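Local coordinates for protein probable N-acetyl-gamma-glutamyl-phosphate reductase, chloroplastic (Oryza sativa, PDB 2CVO) that probably catalyses the NADP-dependent reductive step that converts N-acetyl-L-glutamyl 5-phosphate to N-acetyl-L-glutamate semialdehyde in arginine biosynthesis, at residues Q145-G150 with A162-N167; V180-A185 with Y280-S285; N192-A197 with T265-M270; V293-G298 with F314-E319; V308-C313 with Y361-P366. All coordinates share one frame; numbering follows the deposited sequence.

Contact 1: Q145-G150 with A162-N167; sequences QEAVYG and ARLVAN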
# COMPACT_ATOMS: atom_id res chain seq x y z
N GLN A 145 24.37 3.13 35.86
CA GLN A 145 23.69 3.08 37.15
C GLN A 145 22.87 4.34 37.45
O GLN A 145 21.94 4.29 38.26
CB GLN A 145 24.69 2.82 38.27
CG GLN A 145 25.44 1.50 38.09
CD GLN A 145 26.27 1.13 39.29
OE1 GLN A 145 27.19 1.85 39.68
NE2 GLN A 145 25.96 -0.02 39.90
N GLU A 146 23.20 5.45 36.81
CA GLU A 146 22.47 6.70 37.03
C GLU A 146 21.28 6.84 36.09
O GLU A 146 20.32 7.56 36.37
CB GLU A 146 23.38 7.91 36.82
CG GLU A 146 24.63 7.94 37.66
CD GLU A 146 25.45 9.19 37.40
OE1 GLU A 146 26.56 9.31 37.97
OE2 GLU A 146 24.99 10.06 36.62
N ALA A 147 21.35 6.14 34.96
CA ALA A 147 20.31 6.20 33.94
C ALA A 147 18.98 5.60 34.39
O ALA A 147 18.94 4.53 35.00
CB ALA A 147 20.79 5.50 32.68
N VAL A 148 17.89 6.31 34.09
CA VAL A 148 16.55 5.85 34.45
C VAL A 148 15.78 5.40 33.20
O VAL A 148 15.79 6.08 32.17
CB VAL A 148 15.76 6.97 35.16
CG1 VAL A 148 14.32 6.54 35.40
CG2 VAL A 148 16.44 7.31 36.49
N TYR A 149 15.11 4.26 33.29
CA TYR A 149 14.33 3.72 32.17
C TYR A 149 13.15 4.66 31.89
O TYR A 149 12.29 4.88 32.75
CB TYR A 149 13.83 2.32 32.52
CG TYR A 149 13.28 1.56 31.33
CD1 TYR A 149 14.09 1.26 30.24
CD2 TYR A 149 11.95 1.15 31.31
CE1 TYR A 149 13.58 0.56 29.14
CE2 TYR A 149 11.44 0.46 30.22
CZ TYR A 149 12.26 0.16 29.14
OH TYR A 149 11.75 -0.53 28.07
N GLY A 150 13.10 5.19 30.68
CA GLY A 150 12.06 6.15 30.31
C GLY A 150 10.62 5.74 30.05
O GLY A 150 9.96 6.39 29.24
N ALA A 162 15.61 12.44 37.23
CA ALA A 162 16.76 11.87 36.53
C ALA A 162 17.47 12.87 35.63
O ALA A 162 16.87 13.82 35.13
CB ALA A 162 16.32 10.66 35.73
N ARG A 163 18.77 12.65 35.44
CA ARG A 163 19.57 13.49 34.57
C ARG A 163 19.69 12.77 33.23
O ARG A 163 19.52 13.36 32.17
CB ARG A 163 20.96 13.72 35.16
CG ARG A 163 21.95 14.31 34.17
CD ARG A 163 23.28 14.66 34.81
NE ARG A 163 24.28 15.00 33.80
CZ ARG A 163 24.96 14.11 33.09
NH1 ARG A 163 24.75 12.81 33.28
NH2 ARG A 163 25.85 14.51 32.19
N LEU A 164 20.00 11.48 33.31
CA LEU A 164 20.13 10.65 32.12
C LEU A 164 18.96 9.67 32.04
O LEU A 164 18.77 8.83 32.93
CB LEU A 164 21.45 9.87 32.15
CG LEU A 164 21.65 8.90 30.99
CD1 LEU A 164 21.52 9.64 29.66
CD2 LEU A 164 23.01 8.23 31.11
N VAL A 165 18.18 9.77 30.97
CA VAL A 165 17.03 8.89 30.78
C VAL A 165 17.17 8.03 29.55
O VAL A 165 17.38 8.53 28.44
CB VAL A 165 15.73 9.70 30.68
CG1 VAL A 165 14.61 8.81 30.15
CG2 VAL A 165 15.36 10.25 32.05
N ALA A 166 17.07 6.72 29.75
CA ALA A 166 17.16 5.77 28.66
C ALA A 166 15.75 5.57 28.13
O ALA A 166 14.96 4.84 28.72
CB ALA A 166 17.73 4.44 29.16
N ASN A 167 15.43 6.25 27.03
CA ASN A 167 14.10 6.15 26.43
C ASN A 167 13.89 4.71 25.94
O ASN A 167 14.72 4.17 25.22
CB ASN A 167 13.97 7.13 25.26
CG ASN A 167 12.53 7.48 24.95
OD1 ASN A 167 11.83 8.07 25.78
ND2 ASN A 167 12.07 7.13 23.75
O HOH W 1 21.02 9.99 35.72

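Contact 2: V180-A185 with Y280-S285; sequences VPLIKA and YQHLKS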
# COMPACT_ATOMS: atom_id res chain seq x y z
N VAL A 180 3.12 -4.83 33.00
CA VAL A 180 3.74 -4.50 34.28
C VAL A 180 2.74 -4.37 35.44
O VAL A 180 2.87 -5.04 36.46
CB VAL A 180 4.60 -3.22 34.17
CG1 VAL A 180 5.13 -2.81 35.54
CG2 VAL A 180 5.76 -3.48 33.22
N PRO A 181 1.72 -3.51 35.31
CA PRO A 181 0.77 -3.40 36.42
C PRO A 181 0.03 -4.70 36.71
O PRO A 181 -0.24 -5.02 37.87
CB PRO A 181 -0.17 -2.27 35.97
CG PRO A 181 -0.13 -2.39 34.47
CD PRO A 181 1.34 -2.60 34.21
N LEU A 182 -0.31 -5.45 35.67
CA LEU A 182 -1.02 -6.71 35.84
C LEU A 182 -0.17 -7.73 36.58
O LEU A 182 -0.68 -8.50 37.40
CB LEU A 182 -1.46 -7.28 34.49
CG LEU A 182 -2.55 -6.49 33.76
CD1 LEU A 182 -2.86 -7.14 32.41
CD2 LEU A 182 -3.80 -6.44 34.63
N ILE A 183 1.13 -7.74 36.29
CA ILE A 183 2.03 -8.66 36.95
C ILE A 183 2.21 -8.24 38.40
O ILE A 183 2.18 -9.08 39.31
CB ILE A 183 3.41 -8.71 36.24
CG1 ILE A 183 3.25 -9.35 34.86
CG2 ILE A 183 4.40 -9.52 37.07
CD1 ILE A 183 4.55 -9.44 34.08
N LYS A 184 2.39 -6.94 38.64
CA LYS A 184 2.57 -6.45 40.00
C LYS A 184 1.34 -6.80 40.84
O LYS A 184 1.46 -7.11 42.02
CB LYS A 184 2.75 -4.93 40.01
CG LYS A 184 4.06 -4.44 39.41
CD LYS A 184 4.16 -2.92 39.48
CE LYS A 184 5.46 -2.40 38.89
NZ LYS A 184 5.53 -0.91 38.88
N ALA A 185 0.17 -6.76 40.21
CA ALA A 185 -1.09 -7.07 40.88
C ALA A 185 -1.31 -8.57 41.02
O ALA A 185 -2.28 -9.01 41.63
CB ALA A 185 -2.25 -6.43 40.11
N TYR A 280 -9.15 -6.19 32.95
CA TYR A 280 -9.66 -4.97 32.35
C TYR A 280 -9.87 -3.87 33.38
O TYR A 280 -9.51 -2.71 33.15
CB TYR A 280 -10.99 -5.24 31.65
CG TYR A 280 -11.57 -4.03 30.96
CD1 TYR A 280 -11.18 -3.68 29.67
CD2 TYR A 280 -12.49 -3.21 31.61
CE1 TYR A 280 -11.69 -2.54 29.04
CE2 TYR A 280 -13.01 -2.07 31.00
CZ TYR A 280 -12.60 -1.74 29.71
OH TYR A 280 -13.11 -0.61 29.10
N GLN A 281 -10.47 -4.22 34.52
CA GLN A 281 -10.72 -3.24 35.56
C GLN A 281 -9.43 -2.75 36.22
O GLN A 281 -9.34 -1.59 36.62
CB GLN A 281 -11.67 -3.81 36.62
CG GLN A 281 -13.11 -4.01 36.14
CD GLN A 281 -13.77 -2.72 35.68
OE1 GLN A 281 -13.74 -1.71 36.39
NE2 GLN A 281 -14.37 -2.75 34.50
N HIS A 282 -8.44 -3.62 36.34
CA HIS A 282 -7.19 -3.18 36.96
C HIS A 282 -6.46 -2.19 36.06
O HIS A 282 -5.88 -1.22 36.55
CB HIS A 282 -6.26 -4.36 37.26
CG HIS A 282 -5.02 -3.96 37.99
ND1 HIS A 282 -5.04 -3.50 39.29
CD2 HIS A 282 -3.73 -3.88 37.59
CE1 HIS A 282 -3.82 -3.15 39.66
NE2 HIS A 282 -3.01 -3.37 38.65
N LEU A 283 -6.48 -2.43 34.75
CA LEU A 283 -5.82 -1.54 33.81
C LEU A 283 -6.57 -0.21 33.75
O LEU A 283 -5.96 0.85 33.61
CB LEU A 283 -5.77 -2.15 32.40
CG LEU A 283 -4.94 -3.42 32.20
CD1 LEU A 283 -5.11 -3.93 30.78
CD2 LEU A 283 -3.47 -3.14 32.48
N LYS A 284 -7.89 -0.28 33.86
CA LYS A 284 -8.69 0.94 33.83
C LYS A 284 -8.34 1.84 35.01
O LYS A 284 -8.05 3.02 34.82
CB LYS A 284 -10.19 0.62 33.86
CG LYS A 284 -11.06 1.87 33.73
CD LYS A 284 -12.50 1.53 33.36
CE LYS A 284 -13.28 0.97 34.53
NZ LYS A 284 -13.60 2.03 35.54
N SER A 285 -8.35 1.27 36.21
CA SER A 285 -8.03 2.06 37.39
C SER A 285 -6.57 2.49 37.38
O SER A 285 -6.23 3.56 37.87
CB SER A 285 -8.34 1.26 38.67
OG SER A 285 -7.54 0.10 38.75
O HOH W 2 -0.54 -3.04 39.66

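Contact 3: N192-A197 with T265-M270; sequences NIIIDA and TMFVEM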
# COMPACT_ATOMS: atom_id res chain seq x y z
N ASN A 192 4.34 -18.99 30.32
CA ASN A 192 3.76 -19.02 28.98
C ASN A 192 3.19 -17.71 28.46
O ASN A 192 2.10 -17.68 27.89
CB ASN A 192 2.69 -20.10 28.90
CG ASN A 192 3.26 -21.50 29.00
OD1 ASN A 192 4.17 -21.88 28.25
ND2 ASN A 192 2.73 -22.29 29.93
N ILE A 193 3.92 -16.61 28.66
CA ILE A 193 3.49 -15.32 28.13
C ILE A 193 3.90 -15.33 26.66
O ILE A 193 5.07 -15.13 26.33
CB ILE A 193 4.19 -14.15 28.85
CG1 ILE A 193 3.72 -14.07 30.31
CG2 ILE A 193 3.92 -12.83 28.12
CD1 ILE A 193 4.40 -12.97 31.12
N ILE A 194 2.95 -15.58 25.77
CA ILE A 194 3.22 -15.64 24.34
C ILE A 194 2.85 -14.32 23.67
O ILE A 194 1.71 -13.87 23.75
CB ILE A 194 2.41 -16.76 23.66
CG1 ILE A 194 2.56 -18.06 24.46
CG2 ILE A 194 2.88 -16.94 22.24
CD1 ILE A 194 3.98 -18.54 24.61
N ILE A 195 3.83 -13.70 23.01
CA ILE A 195 3.60 -12.42 22.35
C ILE A 195 3.92 -12.43 20.86
O ILE A 195 4.99 -12.87 20.44
CB ILE A 195 4.43 -11.30 23.02
CG1 ILE A 195 4.12 -11.23 24.52
CG2 ILE A 195 4.12 -9.95 22.37
CD1 ILE A 195 5.01 -10.27 25.28
N ASP A 196 2.97 -11.93 20.07
CA ASP A 196 3.13 -11.81 18.63
C ASP A 196 2.99 -10.31 18.38
O ASP A 196 1.91 -9.75 18.56
CB ASP A 196 2.02 -12.55 17.89
CG ASP A 196 2.27 -12.62 16.39
OD1 ASP A 196 3.03 -13.51 15.95
OD2 ASP A 196 1.72 -11.78 15.65
N ALA A 197 4.08 -9.66 17.98
CA ALA A 197 4.05 -8.23 17.74
C ALA A 197 4.17 -7.93 16.26
O ALA A 197 4.80 -8.67 15.51
CB ALA A 197 5.16 -7.54 18.53
N THR A 265 0.32 -8.28 20.60
CA THR A 265 -0.73 -9.13 21.11
C THR A 265 -0.10 -10.07 22.12
O THR A 265 0.81 -10.83 21.79
CB THR A 265 -1.40 -9.95 19.99
OG1 THR A 265 -1.87 -9.06 18.97
CG2 THR A 265 -2.59 -10.73 20.55
N MET A 266 -0.59 -9.98 23.35
CA MET A 266 -0.07 -10.80 24.44
C MET A 266 -1.09 -11.85 24.86
O MET A 266 -2.23 -11.52 25.23
CB MET A 266 0.29 -9.88 25.61
CG MET A 266 1.43 -8.92 25.29
SD MET A 266 1.23 -7.27 26.01
CE MET A 266 0.27 -6.49 24.72
N PHE A 267 -0.69 -13.11 24.77
CA PHE A 267 -1.54 -14.23 25.14
C PHE A 267 -1.04 -14.72 26.50
O PHE A 267 -0.06 -15.46 26.60
CB PHE A 267 -1.43 -15.34 24.09
CG PHE A 267 -1.77 -14.88 22.69
CD1 PHE A 267 -0.77 -14.53 21.79
CD2 PHE A 267 -3.10 -14.80 22.28
CE1 PHE A 267 -1.08 -14.10 20.50
CE2 PHE A 267 -3.42 -14.37 20.99
CZ PHE A 267 -2.42 -14.02 20.10
N VAL A 268 -1.74 -14.30 27.55
CA VAL A 268 -1.34 -14.63 28.91
C VAL A 268 -2.28 -15.54 29.67
O VAL A 268 -3.45 -15.71 29.31
CB VAL A 268 -1.16 -13.34 29.73
CG1 VAL A 268 -0.17 -12.41 29.05
CG2 VAL A 268 -2.51 -12.65 29.89
N GLU A 269 -1.75 -16.13 30.74
CA GLU A 269 -2.54 -17.01 31.59
C GLU A 269 -2.88 -16.19 32.83
O GLU A 269 -2.01 -15.55 33.43
CB GLU A 269 -1.73 -18.24 31.98
CG GLU A 269 -1.03 -18.93 30.82
CD GLU A 269 -0.47 -20.30 31.20
OE1 GLU A 269 -0.03 -20.47 32.35
OE2 GLU A 269 -0.47 -21.20 30.33
N MET A 270 -4.16 -16.21 33.21
CA MET A 270 -4.59 -15.46 34.38
C MET A 270 -4.40 -16.27 35.66
O MET A 270 -4.34 -17.50 35.63
CB MET A 270 -6.07 -15.08 34.23
CG MET A 270 -6.36 -14.23 32.99
SD MET A 270 -8.11 -13.76 32.88
CE MET A 270 -8.82 -15.29 32.23

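Contact 4: V293-G298 with F314-E319; sequences VKLLNG and FMNVFE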
# COMPACT_ATOMS: atom_id res chain seq x y z
N VAL A 293 -2.31 6.82 27.82
CA VAL A 293 -2.52 5.37 27.88
C VAL A 293 -4.01 5.17 28.10
O VAL A 293 -4.51 5.37 29.20
CB VAL A 293 -1.74 4.71 29.03
CG1 VAL A 293 -1.97 3.21 29.02
CG2 VAL A 293 -0.25 5.01 28.89
N LYS A 294 -4.72 4.78 27.05
CA LYS A 294 -6.16 4.60 27.16
C LYS A 294 -6.69 3.19 26.93
O LYS A 294 -6.32 2.50 25.99
CB LYS A 294 -6.88 5.55 26.20
CG LYS A 294 -8.39 5.53 26.37
CD LYS A 294 -9.08 6.51 25.43
CE LYS A 294 -10.58 6.53 25.66
NZ LYS A 294 -10.92 6.95 27.05
N LEU A 295 -7.59 2.79 27.83
CA LEU A 295 -8.23 1.49 27.75
C LEU A 295 -9.53 1.74 26.97
O LEU A 295 -10.37 2.51 27.42
CB LEU A 295 -8.56 0.97 29.16
CG LEU A 295 -9.05 -0.47 29.31
CD1 LEU A 295 -7.96 -1.44 28.83
CD2 LEU A 295 -9.41 -0.74 30.77
N LEU A 296 -9.67 1.10 25.81
CA LEU A 296 -10.86 1.30 25.00
C LEU A 296 -12.08 0.75 25.74
O LEU A 296 -11.95 -0.03 26.67
CB LEU A 296 -10.71 0.61 23.64
CG LEU A 296 -9.50 1.05 22.79
CD1 LEU A 296 -9.62 0.46 21.39
CD2 LEU A 296 -9.43 2.57 22.71
N ASN A 297 -13.27 1.19 25.32
CA ASN A 297 -14.51 0.75 25.95
C ASN A 297 -15.03 -0.57 25.42
O ASN A 297 -14.80 -0.92 24.25
CB ASN A 297 -15.61 1.81 25.78
CG ASN A 297 -15.37 3.04 26.63
OD1 ASN A 297 -15.90 4.12 26.34
ND2 ASN A 297 -14.60 2.89 27.71
N GLY A 298 -15.73 -1.30 26.28
CA GLY A 298 -16.32 -2.57 25.91
C GLY A 298 -15.37 -3.51 25.19
O GLY A 298 -14.25 -3.73 25.65
N PHE A 314 -3.37 2.75 22.66
CA PHE A 314 -4.73 2.28 22.88
C PHE A 314 -4.63 0.79 23.21
O PHE A 314 -3.86 0.07 22.58
CB PHE A 314 -5.60 2.47 21.63
CG PHE A 314 -6.00 3.90 21.35
CD1 PHE A 314 -5.64 4.94 22.21
CD2 PHE A 314 -6.72 4.21 20.20
CE1 PHE A 314 -6.01 6.26 21.93
CE2 PHE A 314 -7.10 5.53 19.90
CZ PHE A 314 -6.73 6.56 20.77
N MET A 315 -5.41 0.33 24.18
CA MET A 315 -5.37 -1.07 24.55
C MET A 315 -6.70 -1.62 25.03
O MET A 315 -7.63 -0.88 25.36
CB MET A 315 -4.30 -1.32 25.62
CG MET A 315 -4.51 -0.54 26.91
SD MET A 315 -3.30 -0.95 28.21
CE MET A 315 -1.83 -0.44 27.47
N ASN A 316 -6.80 -2.94 25.05
CA ASN A 316 -7.99 -3.61 25.53
C ASN A 316 -7.58 -5.04 25.84
O ASN A 316 -6.54 -5.52 25.37
CB ASN A 316 -9.10 -3.60 24.47
CG ASN A 316 -10.49 -3.64 25.10
OD1 ASN A 316 -10.64 -3.98 26.27
ND2 ASN A 316 -11.51 -3.29 24.33
N VAL A 317 -8.39 -5.72 26.65
CA VAL A 317 -8.12 -7.09 27.02
C VAL A 317 -9.36 -7.92 26.73
O VAL A 317 -10.48 -7.48 26.98
CB VAL A 317 -7.74 -7.20 28.52
CG1 VAL A 317 -8.76 -6.50 29.37
CG2 VAL A 317 -7.62 -8.67 28.92
N PHE A 318 -9.15 -9.11 26.19
CA PHE A 318 -10.26 -9.99 25.84
C PHE A 318 -10.12 -11.39 26.42
O PHE A 318 -9.02 -11.83 26.77
CB PHE A 318 -10.38 -10.09 24.32
CG PHE A 318 -10.40 -8.77 23.62
CD1 PHE A 318 -9.22 -8.10 23.33
CD2 PHE A 318 -11.61 -8.17 23.25
CE1 PHE A 318 -9.23 -6.85 22.68
CE2 PHE A 318 -11.64 -6.93 22.61
CZ PHE A 318 -10.44 -6.27 22.32
N GLU A 319 -11.25 -12.08 26.51
CA GLU A 319 -11.28 -13.44 27.03
C GLU A 319 -10.71 -14.36 25.95
O GLU A 319 -10.98 -14.16 24.76
CB GLU A 319 -12.72 -13.84 27.34
CG GLU A 319 -12.84 -14.97 28.33
CD GLU A 319 -14.28 -15.34 28.61
OE1 GLU A 319 -15.09 -14.42 28.87
OE2 GLU A 319 -14.61 -16.55 28.59

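Contact 5: V308-C313 with Y361-P366; sequences VGSNYC and YQPLFP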
# COMPACT_ATOMS: atom_id res chain seq x y z
N VAL A 308 -1.92 6.49 14.81
CA VAL A 308 -0.88 7.02 13.95
C VAL A 308 -0.71 8.54 14.06
O VAL A 308 -1.67 9.30 13.92
CB VAL A 308 -1.17 6.65 12.47
CG1 VAL A 308 -0.30 7.48 11.53
CG2 VAL A 308 -0.90 5.16 12.27
N GLY A 309 0.53 8.97 14.30
CA GLY A 309 0.80 10.39 14.41
C GLY A 309 0.57 10.98 15.79
O GLY A 309 0.90 12.14 16.03
N SER A 310 0.00 10.19 16.69
CA SER A 310 -0.26 10.68 18.04
C SER A 310 0.67 9.97 19.02
O SER A 310 1.36 9.01 18.65
CB SER A 310 -1.70 10.39 18.45
OG SER A 310 -1.87 9.02 18.75
N ASN A 311 0.69 10.44 20.26
CA ASN A 311 1.51 9.85 21.30
C ASN A 311 0.66 8.93 22.18
O ASN A 311 1.00 8.67 23.34
CB ASN A 311 2.15 10.94 22.17
CG ASN A 311 3.22 10.40 23.10
OD1 ASN A 311 4.16 9.75 22.65
ND2 ASN A 311 3.07 10.66 24.40
N TYR A 312 -0.44 8.45 21.63
CA TYR A 312 -1.34 7.56 22.36
C TYR A 312 -0.98 6.09 22.25
O TYR A 312 -0.33 5.65 21.30
CB TYR A 312 -2.77 7.68 21.85
CG TYR A 312 -3.46 8.98 22.15
CD1 TYR A 312 -3.52 9.48 23.45
CD2 TYR A 312 -4.09 9.69 21.13
CE1 TYR A 312 -4.20 10.66 23.72
CE2 TYR A 312 -4.77 10.87 21.39
CZ TYR A 312 -4.82 11.35 22.69
OH TYR A 312 -5.48 12.52 22.94
N CYS A 313 -1.44 5.33 23.24
CA CYS A 313 -1.31 3.89 23.30
C CYS A 313 -2.73 3.46 23.59
O CYS A 313 -3.27 3.80 24.65
CB CYS A 313 -0.42 3.42 24.45
SG CYS A 313 -0.56 1.61 24.77
N TYR A 361 -1.38 16.36 19.43
CA TYR A 361 -1.74 16.10 18.03
C TYR A 361 -2.63 14.86 17.97
O TYR A 361 -2.25 13.79 18.45
CB TYR A 361 -0.44 15.90 17.23
CG TYR A 361 -0.56 15.55 15.75
CD1 TYR A 361 -0.90 14.26 15.32
CD2 TYR A 361 -0.23 16.49 14.77
CE1 TYR A 361 -0.89 13.91 13.96
CE2 TYR A 361 -0.21 16.16 13.40
CZ TYR A 361 -0.54 14.87 13.00
OH TYR A 361 -0.46 14.53 11.67
N GLN A 362 -3.83 15.00 17.42
CA GLN A 362 -4.74 13.87 17.31
C GLN A 362 -4.32 13.00 16.13
O GLN A 362 -3.71 13.48 15.18
CB GLN A 362 -6.18 14.36 17.14
CG GLN A 362 -6.71 15.02 18.40
CD GLN A 362 -6.65 14.09 19.59
OE1 GLN A 362 -7.35 13.08 19.63
NE2 GLN A 362 -5.81 14.41 20.57
N PRO A 363 -4.64 11.70 16.18
CA PRO A 363 -4.27 10.77 15.11
C PRO A 363 -4.64 11.21 13.69
O PRO A 363 -5.74 11.72 13.46
CB PRO A 363 -4.96 9.48 15.52
CG PRO A 363 -5.03 9.58 17.02
CD PRO A 363 -5.45 11.02 17.20
N LEU A 364 -3.72 11.00 12.76
CA LEU A 364 -3.98 11.35 11.37
C LEU A 364 -4.66 10.18 10.67
O LEU A 364 -4.01 9.25 10.19
CB LEU A 364 -2.67 11.70 10.65
CG LEU A 364 -2.88 12.29 9.25
CD1 LEU A 364 -3.61 13.63 9.38
CD2 LEU A 364 -1.54 12.49 8.56
N PHE A 365 -5.99 10.22 10.65
CA PHE A 365 -6.78 9.19 10.00
C PHE A 365 -7.93 9.88 9.29
O PHE A 365 -8.55 10.77 9.85
CB PHE A 365 -7.36 8.21 11.03
CG PHE A 365 -8.29 7.20 10.43
CD1 PHE A 365 -7.79 6.04 9.84
CD2 PHE A 365 -9.66 7.43 10.40
CE1 PHE A 365 -8.64 5.13 9.23
CE2 PHE A 365 -10.53 6.52 9.79
CZ PHE A 365 -10.01 5.37 9.20
N PRO A 366 -8.21 9.48 8.04
CA PRO A 366 -7.50 8.44 7.29
C PRO A 366 -6.11 8.90 6.87
O PRO A 366 -5.76 10.04 7.21
CB PRO A 366 -8.42 8.19 6.10
CG PRO A 366 -8.97 9.56 5.83
CD PRO A 366 -9.31 10.06 7.23
OXT PRO A 366 -5.39 8.12 6.21
O HOH W 3 -0.37 13.22 20.28

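Contact 1: Q145-G150 with A162-N167
Val148 and Leu164 start a short parallel ladder, in which Val148 N donates to Leu164 O at 2.9 Å. Ala166 N then donates to Val148 O at 2.8 Å. Val148 is thus held through both its N and its O. The next rung runs from Gly150 N to Ala166 O at 2.7 Å. It is nearly straight at the hydrogen (168°), yet the donor stands above the carbonyl plane. Leu164 O also takes a CA-H...O contact from Ala147 CA, 3.2 Å away. Water 1 extends the ladder by one step. It donates to Glu146 O at 2.6 Å and accepts a bond from Leu164 N.

The arrangement is a beta-alpha-beta crossover. Strands 148-149 and 164-166 are joined through helix 152-161 at the margin of the parallel sheet of the Rossmann-type NAD-binding domain. On its other side, 164-166 pairs with strand 114-117. Val148 and Val165 turn to the same face of the sheet and meet Ile159 of the crossover helix.

Among the apolar contacts, Val148 CG2 presses tightly on Ala162 CB at 3.4 Å. This methyl lies beside its own backbone N, anti to the carbonyl carbon. Ala147 CB rests against Leu164 CD2 at 3.9 Å. Val165 CG1 packs against the CA of Gly150.

The charged ends are looser. Glu146 OE2 and Arg163 NH1 lie 4.3 Å apart, beyond a salt bridge. Arg163 NE and NH2 instead donate to the carbonyls of Gln111 and Pro110. Tyr149 OH bonds to Glu234 and Gln176.

Contact 2: V180-A185 with Y280-S285
His282 reaches across from helix 276-287 to Pro181, Leu182 and Ala185 at the C-terminal end of helix 170-184. The axes of the two short helical segments approach to 9.8 Å at an angle of 116°. Both helices belong to the dimerisation domain, and the contact is interhelical packing away from the probable catalytic cysteine.

The polar part centres on Pro181 O. His282 NE2 makes a weak, bent bond to it at 3.3 Å. Water 2 bridges the same two atoms with shorter contacts. It donates to Pro181 O at 2.7 Å and lies in the plane of the imidazole, 2.7 Å from His282 NE2. Pro181 O also accepts the helical bond from Ala185 N.

A CH-pi contact covers one face of the ring. Ala185 CB sits 3.7 Å from the centroid of the His282 ring, over that face. The imidazole gets there because its CG is anti to the backbone N (chi1 -175°). Leu182 CD2 meets the edge of the same ring.

The apolar part lies deeper. Leu283 CD2 packs on Leu182 CG at 3.7 Å and on Pro181 CG at 4.0 Å. Leu283 crosses each of these side chains at about a right angle. Leu279 and Leu187 add to the packing round Leu182.

Pro181 O is thus shared between a helical N-H, a water and, weakly, the imidazole. The carbonyl and the nearby helix end would tend to stabilise a proton, or a positive charge, on His282.

Contact 3: N192-A197 with T265-M270
Phe267 sets the edge of its ring against Ile194 and Asp196 of the neighbouring strand. CG lies beside the backbone N (chi1 -57°), which turns the ring edge toward Ile194. Phe267 CD1 comes to 3.2 Å from Ile194 O. The bump of the ring edge fits beside the Ile194 carbonyl, with Asp196 CB further along the same edge.

On the other face, Ile195 and Met266 lie side by side and point the same way. Ile195 CG1 touches Met266 CG at 3.6 Å, in a non-hydrogen-bonded pair. Ile193 CG2 meets Val268 CG1 less closely, at 4.2 Å.

The strands are antiparallel. In the pair Ile194–Phe267, Phe267 N donates to Ile194 O at 2.7 Å and Ile194 N to Phe267 O at 3.1 Å. Asp196 and Thr265 form a second hydrogen-bonded pair. At the end, Asn192 ND2 gives a weak bond to Glu269 OE2 at 3.4 Å, the amide and carboxylate planes 59° apart. Glu269 OE1 is also bonded to Ser191, and Asn192 OD1 to Arg325 of the second subunit.

The pair forms the middle of the mixed sheet of the dimerisation domain. Strand 250-256 flanks one side and strand 325-332 the other. Helix 170-184 covers the Ile195 and Met266 face. The Phe267 face meets the second subunit, where Ile194 packs on Phe267 of that chain. Asp196 forms salt bridges with Lys198 of its own chain and of the second subunit.

Contact 4: V293-G298 with F314-E319
Met315 is the tight centre of the contact. Its N donates to Lys294 O at 3.0 Å, and its O accepts from Leu296 N at 2.9 Å. These bonds join strands 293-295 and 313-319 in parallel at the edge of the mixed sheet. The two short strand segments cross at 36°. Met315 CG lies between the backbone N and the carbonyl carbon (chi1 60°) and meets Leu295 CD1 at 4.0 Å. The chain then bends, and Met315 CE reaches Val293 CG1 at 4.0 Å. On the other face Leu296 CD2 packs on Phe314 CG at 3.9 Å, crossing it at about a right angle. Ile72 of the third subunit packs on Lys294, Leu296 and Phe314.

The other end is looser. The segment beyond Leu296 leaves the sheet as an exposed loop at Asn297 and Gly298. The amine end of Lys294 also leads away from the partner strand.

The buried Asn316 links this loop to the strand. Asn316 ND2 donates to Gly298 O at 3.1 Å, nearly straight (167°) and in the plane of the amide. It also bonds to Ser300 O. Asn316 OD1 accepts from Val317 N at 2.9 Å. With donors and acceptor both engaged, the rotation of the amide is fixed, and the loop is tied to the strand through its carbonyls.

Contact 5: V308-C313 with Y361-P366
Val308 O accepts a hydrogen bond from Leu364 N at 2.9 Å, and the two irregular segments come closest at Ser310 and Pro363, with CA atoms 5.0 Å apart. Pro363 CA adds a CA-H...O contact to the same Val308 O. Water 3 joins the backbones further along. It donates to Tyr361 O at 2.7 Å and accepts from Asn311 N at 3.0 Å.

Pro363 CG nestles against Ser310, 3.6 Å from its OG, and also meets the edge of the Tyr312 ring. Ser310 OG sits between its backbone N and carbonyl carbon (chi1 75°). From there it accepts from Tyr312 N at 3.3 Å, making an ST turn, and bonds to Val307 O.

The polar ends meet at Tyr312 OH. Gln362 NE2 donates to it at 3.0 Å, almost straight (176°) and in the amide plane. Ring and amide planes stand 66° apart. Gln362 NE2 is also bonded to Gln360 O, and Tyr312 OH to Thr73 of the third subunit.

The C-terminal tail is thus fastened to the loop before strand 313-319 by backbone, water and side chain together. The terminal Pro366 carboxylate makes a salt bridge to Lys259 of the third subunit, so the tail also joins two subunits of the tetramer by charge.

From the N terminus, contact 1 comes first. It closes the short crossover through helix 152-161 in the NAD-binding domain. Helix 170-184 then leads into the dimerisation domain, where contact 2 closes a long loop between 180-185 and 280-285. Contact 3 lies within that loop and pairs two strands of the mixed sheet. Contact 4 follows in series and joins the edge strand to the same sheet. It touches contact 2, since Tyr280 OH reaches Leu296 O. Contacts 4 and 5 cross along the chain: 308-313 lies between 293-298 and 314-319. They meet where Lys294 N approaches Cys313 O. Contact 5 brings the C-terminal tail back to this domain.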